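Local coordinates for protein glycosyl hydrolase, BNR repeat (Ralstonia eutropha, PDB 3B7F) that is probably a hydrolase, perhaps acting on glycosides, and is built as a seven-bladed beta-propeller, at residues I182-D185 with H191-I194; P81-S86 with R98-N103; M346-D349 with P353-V356; M24-T29 with E68-A73. All blocks are in the same frame, centred on the assembly; numbering follows the deposited sequence.

Contact 1 of 4, residues I182-D185 with H191-I194; sequences ILVD and HLYI. With EDO (1,2-ethanediol), chain K.
His-191 and Asp-185 form a histidine-carboxylate hydrogen bond at the turn end of this contact, on the anti side of the carboxylate oxygen. His-191 ND1 donates to Asp-185 OD2 over 2.6 Å, with the donor 18° out of the carboxylate plane. The oxygen sits at the imidazole edge, close to the ring plane. The two strands, 178-184 and 192-197, make an antiparallel beta hairpin that opens one propeller blade. Leu-183 and Tyr-193 are a hydrogen-bonded pair. Leu-183 N reaches Tyr-193 O at 2.9 Å, and Tyr-193 N reaches Leu-183 O at 3.0 Å. The pairing runs on into the turn, where Asp-185 N binds His-191 O at 2.9 Å. Asp-185 thus holds His-191 twice, by backbone and by side chain. Its CG lies opposite the backbone N (chi1 -162°), which swings the carboxylate to the ring with the two planes 38° apart. His-191 NE2 is bonded to Glu-203, so both ring nitrogens are tied and the ring's rotation is fixed. Asp-185 OD1 has its own salt bridge to Arg-187. On one sheet face Leu-183 CD2 lies 3.8 Å from Tyr-193 CB. On the other, Val-184 and Leu-192 lie side by side and pack on Tyr-132 of the preceding blade. Val-184 N points away from the hairpin and donates to O2 of a bound 1,2-ethanediol at 2.8 Å.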
# COMPACT_ATOMS: atom_id res chain seq x y z
N ILE A 182 -4.98 -4.80 -2.29
CA ILE A 182 -5.74 -6.02 -2.15
C ILE A 182 -6.12 -6.09 -0.67
O ILE A 182 -5.27 -6.16 0.24
CB ILE A 182 -4.97 -7.27 -2.63
CG1 ILE A 182 -4.61 -7.14 -4.11
CG2 ILE A 182 -5.83 -8.54 -2.43
CD1 ILE A 182 -3.57 -8.17 -4.58
N LEU A 183 -7.42 -6.06 -0.44
CA LEU A 183 -8.01 -6.00 0.88
C LEU A 183 -8.92 -7.20 1.10
O LEU A 183 -9.79 -7.44 0.29
CB LEU A 183 -8.83 -4.71 0.94
CG LEU A 183 -8.22 -3.31 1.14
CD1 LEU A 183 -6.80 -3.15 0.67
CD2 LEU A 183 -9.20 -2.24 0.58
N VAL A 184 -8.70 -7.95 2.19
CA VAL A 184 -9.54 -9.08 2.60
C VAL A 184 -10.34 -8.63 3.82
O VAL A 184 -9.76 -8.29 4.85
CB VAL A 184 -8.68 -10.30 2.97
CG1 VAL A 184 -9.59 -11.51 3.45
CG2 VAL A 184 -7.76 -10.67 1.79
N ASP A 185 -11.66 -8.62 3.72
CA ASP A 185 -12.53 -8.14 4.81
C ASP A 185 -12.32 -8.96 6.11
O ASP A 185 -12.38 -10.18 6.04
CB ASP A 185 -14.00 -8.21 4.35
CG ASP A 185 -14.94 -7.36 5.19
OD1 ASP A 185 -14.90 -7.41 6.42
OD2 ASP A 185 -15.77 -6.67 4.59
N HIS A 191 -15.26 -11.48 0.96
CA HIS A 191 -15.40 -10.08 0.58
C HIS A 191 -14.01 -9.45 0.38
O HIS A 191 -13.25 -9.20 1.34
CB HIS A 191 -16.24 -9.35 1.61
CG HIS A 191 -16.56 -7.93 1.25
ND1 HIS A 191 -16.62 -6.94 2.19
CD2 HIS A 191 -16.82 -7.34 0.06
CE1 HIS A 191 -16.95 -5.80 1.61
NE2 HIS A 191 -17.06 -6.01 0.31
N LEU A 192 -13.70 -9.19 -0.90
CA LEU A 192 -12.43 -8.67 -1.34
C LEU A 192 -12.58 -7.39 -2.11
O LEU A 192 -13.57 -7.22 -2.81
CB LEU A 192 -11.77 -9.69 -2.28
CG LEU A 192 -11.58 -11.12 -1.79
CD1 LEU A 192 -10.94 -11.97 -2.88
CD2 LEU A 192 -10.76 -11.14 -0.47
N TYR A 193 -11.58 -6.51 -1.97
CA TYR A 193 -11.45 -5.28 -2.72
C TYR A 193 -10.05 -5.30 -3.36
O TYR A 193 -9.12 -5.88 -2.79
CB TYR A 193 -11.57 -4.00 -1.88
CG TYR A 193 -12.91 -3.72 -1.20
CD1 TYR A 193 -14.01 -3.22 -1.91
CD2 TYR A 193 -13.03 -3.88 0.18
CE1 TYR A 193 -15.21 -2.93 -1.25
CE2 TYR A 193 -14.20 -3.59 0.83
CZ TYR A 193 -15.29 -3.14 0.13
OH TYR A 193 -16.40 -2.88 0.86
N ILE A 194 -9.92 -4.70 -4.54
CA ILE A 194 -8.63 -4.55 -5.22
C ILE A 194 -8.57 -3.17 -5.85
O ILE A 194 -9.60 -2.55 -6.06
CB ILE A 194 -8.34 -5.67 -6.27
CG1 ILE A 194 -9.38 -5.65 -7.42
CG2 ILE A 194 -8.24 -7.07 -5.59
CD1 ILE A 194 -9.15 -6.76 -8.50
C1 EDO K . -5.90 -5.17 5.13
O1 EDO K . -6.99 -4.33 4.68
C2 EDO K . -5.65 -6.34 4.17
O2 EDO K . -6.79 -7.22 4.06

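Contact 2 of 4, residues P81-S86 with R98-N103; sequences PTVFRS and RPPAFN
Thr-82 meets Pro-99 where the loop that leaves one propeller blade folds back over the blade's third strand. From Thr-82 CB the side chain divides into two branches. CB itself is 4.2 Å from Pro-99 CB. The hydroxyl branch sits opposite the backbone N (chi1 -168°), and this places OG1 against the proline, 3.7 Å from Pro-99 CB. The methyl branch goes elsewhere. Thr-82 CG2 lies 3.7 Å above the plane of the Phe-84 ring, offset toward its rim. The other face of the strand makes a looser contact. Val-83 CG2 is 4.2 Å from Pro-100 CD, and the two side chains cross at about a right angle. Pro-100 also touches Trp-150, from the next blade. Arg-98, just before the prolines, has a backbone hydrogen bond to Ala-148, so the loop touches both blades. Further along the strand, Ser-86 starts a sequence that fits the Asp box of BNR repeats. Its OG bonds to Gly-90 N and Asn-92 O within that turn. A water links the two segments where the backbones come near. It donates to Pro-100 O at 2.8 Å and, weakly, to Pro-81 O at 2.9 Å. Proline nitrogens carry no hydrogen, so Pro-99 and Pro-100 have no backbone N-H to offer the strand. The contact is therefore made of van der Waals packing, partly of oxygen on proline carbon, and a shared water, with two carbonyl oxygens served by one donor molecule.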
# COMPACT_ATOMS: atom_id res chain seq x y z
N PRO A 81 10.82 -12.46 -11.69
CA PRO A 81 9.98 -12.01 -10.58
C PRO A 81 9.57 -13.17 -9.68
O PRO A 81 9.19 -14.21 -10.20
CB PRO A 81 8.77 -11.40 -11.27
CG PRO A 81 8.68 -12.12 -12.55
CD PRO A 81 10.07 -12.48 -12.96
N THR A 82 9.66 -12.99 -8.36
CA THR A 82 9.31 -14.02 -7.39
C THR A 82 8.87 -13.45 -6.05
O THR A 82 8.82 -12.23 -5.86
CB THR A 82 10.53 -15.00 -7.14
OG1 THR A 82 10.10 -16.15 -6.41
CG2 THR A 82 11.69 -14.34 -6.39
N VAL A 83 8.53 -14.37 -5.14
CA VAL A 83 8.22 -14.07 -3.75
C VAL A 83 9.15 -14.91 -2.88
O VAL A 83 9.23 -16.14 -3.04
CB VAL A 83 6.74 -14.36 -3.38
CG1 VAL A 83 6.48 -13.99 -1.94
CG2 VAL A 83 5.78 -13.59 -4.30
N PHE A 84 9.90 -14.26 -2.00
CA PHE A 84 10.72 -14.98 -1.01
C PHE A 84 9.89 -15.11 0.27
O PHE A 84 9.10 -14.21 0.58
CB PHE A 84 12.03 -14.26 -0.70
CG PHE A 84 12.99 -14.22 -1.85
CD1 PHE A 84 13.82 -15.31 -2.10
CD2 PHE A 84 13.09 -13.08 -2.66
CE1 PHE A 84 14.74 -15.28 -3.16
CE2 PHE A 84 13.99 -13.04 -3.71
CZ PHE A 84 14.82 -14.15 -3.97
N ARG A 85 10.05 -16.22 0.98
CA ARG A 85 9.32 -16.46 2.22
C ARG A 85 10.31 -16.72 3.35
O ARG A 85 11.38 -17.29 3.13
CB ARG A 85 8.34 -17.63 2.08
CG ARG A 85 8.87 -19.04 2.42
CD ARG A 85 7.94 -20.18 1.95
NE ARG A 85 8.27 -20.45 0.56
CZ ARG A 85 8.99 -21.47 0.08
NH1 ARG A 85 9.45 -22.48 0.83
NH2 ARG A 85 9.21 -21.50 -1.23
N SER A 86 9.93 -16.32 4.55
CA SER A 86 10.69 -16.59 5.76
C SER A 86 9.74 -17.11 6.81
O SER A 86 8.63 -16.59 6.90
CB SER A 86 11.32 -15.32 6.29
OG SER A 86 12.06 -15.62 7.45
N ARG A 98 6.65 -22.08 -6.88
CA ARG A 98 5.85 -21.62 -8.02
C ARG A 98 5.44 -20.14 -7.81
O ARG A 98 4.40 -19.85 -7.22
CB ARG A 98 4.61 -22.49 -8.21
CG ARG A 98 3.73 -22.10 -9.41
CD ARG A 98 2.40 -22.85 -9.39
NE ARG A 98 1.48 -22.28 -10.39
CZ ARG A 98 0.18 -22.59 -10.52
NH1 ARG A 98 -0.43 -23.46 -9.71
NH2 ARG A 98 -0.54 -21.99 -11.47
N PRO A 99 6.26 -19.18 -8.32
CA PRO A 99 5.85 -17.79 -8.15
C PRO A 99 4.70 -17.41 -9.11
O PRO A 99 4.40 -18.17 -10.01
CB PRO A 99 7.12 -17.02 -8.50
CG PRO A 99 7.82 -17.90 -9.48
CD PRO A 99 7.56 -19.29 -9.01
N PRO A 100 4.05 -16.24 -8.88
CA PRO A 100 3.00 -15.78 -9.78
C PRO A 100 3.39 -15.74 -11.27
O PRO A 100 4.42 -15.17 -11.64
CB PRO A 100 2.73 -14.35 -9.26
CG PRO A 100 2.99 -14.45 -7.82
CD PRO A 100 4.21 -15.31 -7.74
N ALA A 101 2.57 -16.38 -12.10
CA ALA A 101 2.79 -16.44 -13.55
C ALA A 101 1.45 -16.61 -14.18
O ALA A 101 0.66 -17.42 -13.70
CB ALA A 101 3.69 -17.61 -13.92
N PHE A 102 1.17 -15.85 -15.23
CA PHE A 102 -0.08 -15.98 -15.96
C PHE A 102 -0.11 -17.33 -16.69
O PHE A 102 0.93 -17.88 -17.07
CB PHE A 102 -0.25 -14.86 -17.00
CG PHE A 102 -0.39 -13.47 -16.42
CD1 PHE A 102 -1.57 -13.05 -15.84
CD2 PHE A 102 0.65 -12.56 -16.52
CE1 PHE A 102 -1.71 -11.75 -15.33
CE2 PHE A 102 0.52 -11.26 -16.02
CZ PHE A 102 -0.67 -10.87 -15.42
N ASN A 103 -1.31 -17.87 -16.88
CA ASN A 103 -1.48 -19.13 -17.64
C ASN A 103 -1.06 -18.94 -19.11
O ASN A 103 -1.07 -17.80 -19.63
CB ASN A 103 -2.94 -19.63 -17.58
CG ASN A 103 -3.38 -20.05 -16.17
OD1 ASN A 103 -2.57 -20.44 -15.33
ND2 ASN A 103 -4.69 -19.98 -15.93
O HOH W 1 6.30 -13.88 -9.98

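Contact 3 of 4, residues M346-D349 with P353-V356; sequences MTAD and PVGV
With chi1 at 67°, CG of Asp-349 sits between its own backbone N and carbonyl carbon, and the carboxylate is folded back to the backbone of Gly-355. This is the turn end of an antiparallel beta hairpin, strands 346-348 and 356-359, the first two of a propeller blade. Gly-355 N donates to Asp-349 OD1 over 2.9 Å in a nearly straight bond, 173° at the hydrogen. The donor comes from above the carboxylate, 47° out of its plane. In return Asp-349 N donates to Gly-355 O at 2.9 Å. Gly-355 is therefore held through both its N-H and its C=O. It has no side chain, and Asp-349 OD2 comes to 3.4 Å from its CA. The carboxylate is well supplied with other partners. OD1 also accepts from His-351 N in the turn, while OD2 takes a salt bridge from Arg-42 and a hydrogen bond from Tyr-357 OH. These bonds fix the group's rotation. Ala-348 and Val-356 are a non-hydrogen-bonded pair, with CA atoms 4.3 Å apart. On their face of the sheet Ala-348 CB packs on Val-354 CG1 at 4.0 Å. Trp-294 of the preceding blade lies against both Val-354 and Val-356. Next to Ala-348, Thr-347 OG1 is bonded to Ser-390 N. Val-354 CG1 ends 3.4 Å from Asp-349 O.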
# COMPACT_ATOMS: atom_id res chain seq x y z
N MSE A 346 4.37 4.63 3.22
CA MSE A 346 3.92 5.10 4.55
C MSE A 346 3.31 3.93 5.28
O MSE A 346 2.66 3.11 4.66
CB MSE A 346 2.83 6.17 4.55
CG MSE A 346 3.26 7.52 4.22
SE MSE A 346 2.14 8.87 5.06
CE MSE A 346 0.59 8.34 4.17
N THR A 347 3.49 3.90 6.60
CA THR A 347 2.91 2.87 7.45
C THR A 347 2.74 3.44 8.85
O THR A 347 3.27 4.52 9.18
CB THR A 347 3.80 1.61 7.50
OG1 THR A 347 3.09 0.52 8.10
CG2 THR A 347 5.10 1.87 8.27
N ALA A 348 1.99 2.72 9.66
CA ALA A 348 1.74 3.13 11.02
C ALA A 348 1.80 1.89 11.91
O ALA A 348 1.59 0.79 11.43
CB ALA A 348 0.37 3.88 11.12
N ASP A 349 2.19 2.08 13.17
CA ASP A 349 2.19 0.98 14.15
C ASP A 349 0.84 0.98 14.91
O ASP A 349 -0.04 1.78 14.60
CB ASP A 349 3.43 1.05 15.05
CG ASP A 349 3.45 2.25 15.98
OD1 ASP A 349 2.41 2.62 16.55
OD2 ASP A 349 4.56 2.81 16.16
N PRO A 353 0.72 6.26 21.93
CA PRO A 353 0.09 6.76 20.73
C PRO A 353 0.62 6.07 19.49
O PRO A 353 1.70 5.52 19.50
CB PRO A 353 0.48 8.23 20.68
CG PRO A 353 1.48 8.43 21.63
CD PRO A 353 1.67 7.23 22.48
N VAL A 354 -0.16 6.09 18.43
CA VAL A 354 0.21 5.49 17.18
C VAL A 354 1.37 6.26 16.56
O VAL A 354 1.39 7.49 16.55
CB VAL A 354 -1.00 5.42 16.21
CG1 VAL A 354 -0.53 5.19 14.78
CG2 VAL A 354 -1.92 4.34 16.67
N GLY A 355 2.36 5.50 16.12
CA GLY A 355 3.52 5.99 15.44
C GLY A 355 3.28 5.87 13.95
O GLY A 355 2.52 4.99 13.51
N VAL A 356 3.87 6.80 13.19
CA VAL A 356 3.70 6.91 11.74
C VAL A 356 5.09 7.03 11.10
O VAL A 356 6.03 7.63 11.66
CB VAL A 356 2.78 8.10 11.37
CG1 VAL A 356 2.46 8.09 9.87
CG2 VAL A 356 1.50 8.09 12.19

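Contact 4 of 4, residues M24-T29 with E68-A73; sequences MLLVAT and ERMLMA
Met-24, Leu-26 and Met-70 meet with no ring or other flat side chain between them. The flat groups stand around the contact. The Trp-93 side chain touches Met-70, and Phe-35 touches Leu-26. At the centre is the methyl group of Met-70, which is present as selenomethionine, as is Met-24. Met-70 CE is 4.1 Å from Met-24 SE. The same methyl is 4.1 Å from Leu-26 CD2. Those two partners are themselves 3.9 Å apart, Leu-26 CD2 to Met-24 SE, so the three atoms form an almost equilateral triangle. The two segments bury about 101 Å² between them. Met-70 reaches this point because its chain is straight beyond CG (chi3 -178°). Met-24 instead bends at its last torsion (chi3 -71°), and it is the selenium that comes nearest to Met-70. The contact joins two neighbouring blades of the beta-propeller. Strand 24-29 is the second strand from the inner edge of its blade, after the C-terminal strand 385-391. Strand 70-75 holds the matching place in the next blade, after strand 56-62. The side chains fill part of the wedge between these two sheets. Ile-60 on strand 56-62 packs against Leu-26 and Ala-28 in the same interface. Ala-391, on the strand beside 24-29, touches both Met-24 and Leu-26. A bound 1,2-ethanediol lies about 4 Å from the side chain of Met-24 at the nearest atoms.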
# COMPACT_ATOMS: atom_id res chain seq x y z
N MSE A 24 9.24 -2.85 14.33
CA MSE A 24 10.10 -3.17 13.24
C MSE A 24 9.51 -2.54 12.01
O MSE A 24 8.30 -2.49 11.87
CB MSE A 24 10.18 -4.68 13.07
CG MSE A 24 11.10 -5.12 11.92
SE MSE A 24 11.62 -6.99 12.00
CE MSE A 24 12.83 -6.79 13.55
N LEU A 25 10.37 -2.03 11.13
CA LEU A 25 9.95 -1.47 9.84
C LEU A 25 10.67 -2.30 8.80
O LEU A 25 11.83 -2.54 8.94
CB LEU A 25 10.30 0.01 9.68
CG LEU A 25 9.76 0.99 10.73
CD1 LEU A 25 10.34 2.36 10.42
CD2 LEU A 25 8.21 1.03 10.78
N LEU A 26 9.94 -2.75 7.79
CA LEU A 26 10.42 -3.61 6.71
C LEU A 26 10.49 -2.70 5.51
O LEU A 26 9.43 -2.28 5.03
CB LEU A 26 9.42 -4.75 6.47
CG LEU A 26 8.81 -5.45 7.70
CD1 LEU A 26 7.82 -6.57 7.21
CD2 LEU A 26 9.89 -5.99 8.61
N VAL A 27 11.71 -2.42 5.03
CA VAL A 27 11.96 -1.42 4.03
C VAL A 27 12.41 -2.03 2.71
O VAL A 27 13.50 -2.61 2.63
CB VAL A 27 13.06 -0.43 4.51
CG1 VAL A 27 13.24 0.70 3.49
CG2 VAL A 27 12.75 0.13 5.90
N ALA A 28 11.58 -1.87 1.68
CA ALA A 28 11.83 -2.39 0.34
C ALA A 28 12.40 -1.28 -0.51
O ALA A 28 11.82 -0.20 -0.57
CB ALA A 28 10.52 -2.92 -0.28
N THR A 29 13.55 -1.54 -1.13
CA THR A 29 14.18 -0.55 -2.01
C THR A 29 14.56 -1.19 -3.32
O THR A 29 14.59 -2.42 -3.48
CB THR A 29 15.46 0.10 -1.40
OG1 THR A 29 16.60 -0.72 -1.66
CG2 THR A 29 15.31 0.38 0.10
N GLU A 68 6.15 -14.74 12.94
CA GLU A 68 7.40 -15.34 12.51
C GLU A 68 7.47 -15.48 10.96
O GLU A 68 8.53 -15.65 10.40
CB GLU A 68 7.63 -16.67 13.27
CG GLU A 68 6.70 -17.88 12.98
CD GLU A 68 5.31 -17.93 13.66
OE1 GLU A 68 4.79 -16.91 14.20
OE2 GLU A 68 4.72 -19.03 13.63
N ARG A 69 6.32 -15.40 10.28
CA ARG A 69 6.25 -15.52 8.83
C ARG A 69 6.24 -14.17 8.11
O ARG A 69 5.51 -13.26 8.54
CB ARG A 69 5.01 -16.33 8.44
CG ARG A 69 5.07 -17.76 8.94
CD ARG A 69 3.90 -18.58 8.42
NE ARG A 69 3.93 -19.97 8.87
CZ ARG A 69 4.61 -20.97 8.29
NH1 ARG A 69 5.42 -20.77 7.24
NH2 ARG A 69 4.50 -22.20 8.80
N MSE A 70 7.06 -14.05 7.05
CA MSE A 70 7.13 -12.87 6.21
C MSE A 70 7.30 -13.23 4.75
O MSE A 70 7.94 -14.24 4.44
CB MSE A 70 8.33 -12.00 6.54
CG MSE A 70 8.46 -11.54 7.96
SE MSE A 70 9.86 -10.16 8.01
CE MSE A 70 9.76 -9.93 9.90
N LEU A 71 6.72 -12.40 3.88
CA LEU A 71 6.84 -12.52 2.42
C LEU A 71 7.44 -11.24 1.90
O LEU A 71 7.24 -10.18 2.47
CB LEU A 71 5.51 -12.82 1.72
CG LEU A 71 4.86 -14.21 1.97
CD1 LEU A 71 3.72 -14.43 1.01
CD2 LEU A 71 5.85 -15.39 1.85
N MSE A 72 8.23 -11.39 0.84
CA MSE A 72 8.95 -10.31 0.19
C MSE A 72 8.84 -10.46 -1.34
O MSE A 72 9.35 -11.41 -1.88
CB MSE A 72 10.41 -10.38 0.61
CG MSE A 72 11.32 -9.42 -0.15
SE MSE A 72 13.16 -9.69 0.21
CE MSE A 72 13.23 -9.39 2.10
N ALA A 73 8.16 -9.53 -2.01
CA ALA A 73 8.04 -9.48 -3.47
C ALA A 73 9.36 -8.91 -4.03
O ALA A 73 9.82 -7.83 -3.63
CB ALA A 73 6.81 -8.63 -3.88

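In the fold
From the N terminus, contact 4 comes first and joins strand 24-29 to strand 70-75 of the next blade. Contact 2 follows and closes the loop from strand 81-86 round to residues 98-103. Contacts 1 and 3 close short hairpin turns in later blades. All four are in series, so none nest or cross. Contacts 4 and 2 share a sheet: Phe-84 N and Ser-86 N probably bond to Met-72 O and Met-70 O. Contact 3 touches contact 4 through Thr-347 and Leu-25, where the last blade meets the first. There the C-terminal strand 385-391 pairs with strand 24-29 and closes the ring of blades. Contact 1 touches none of the others.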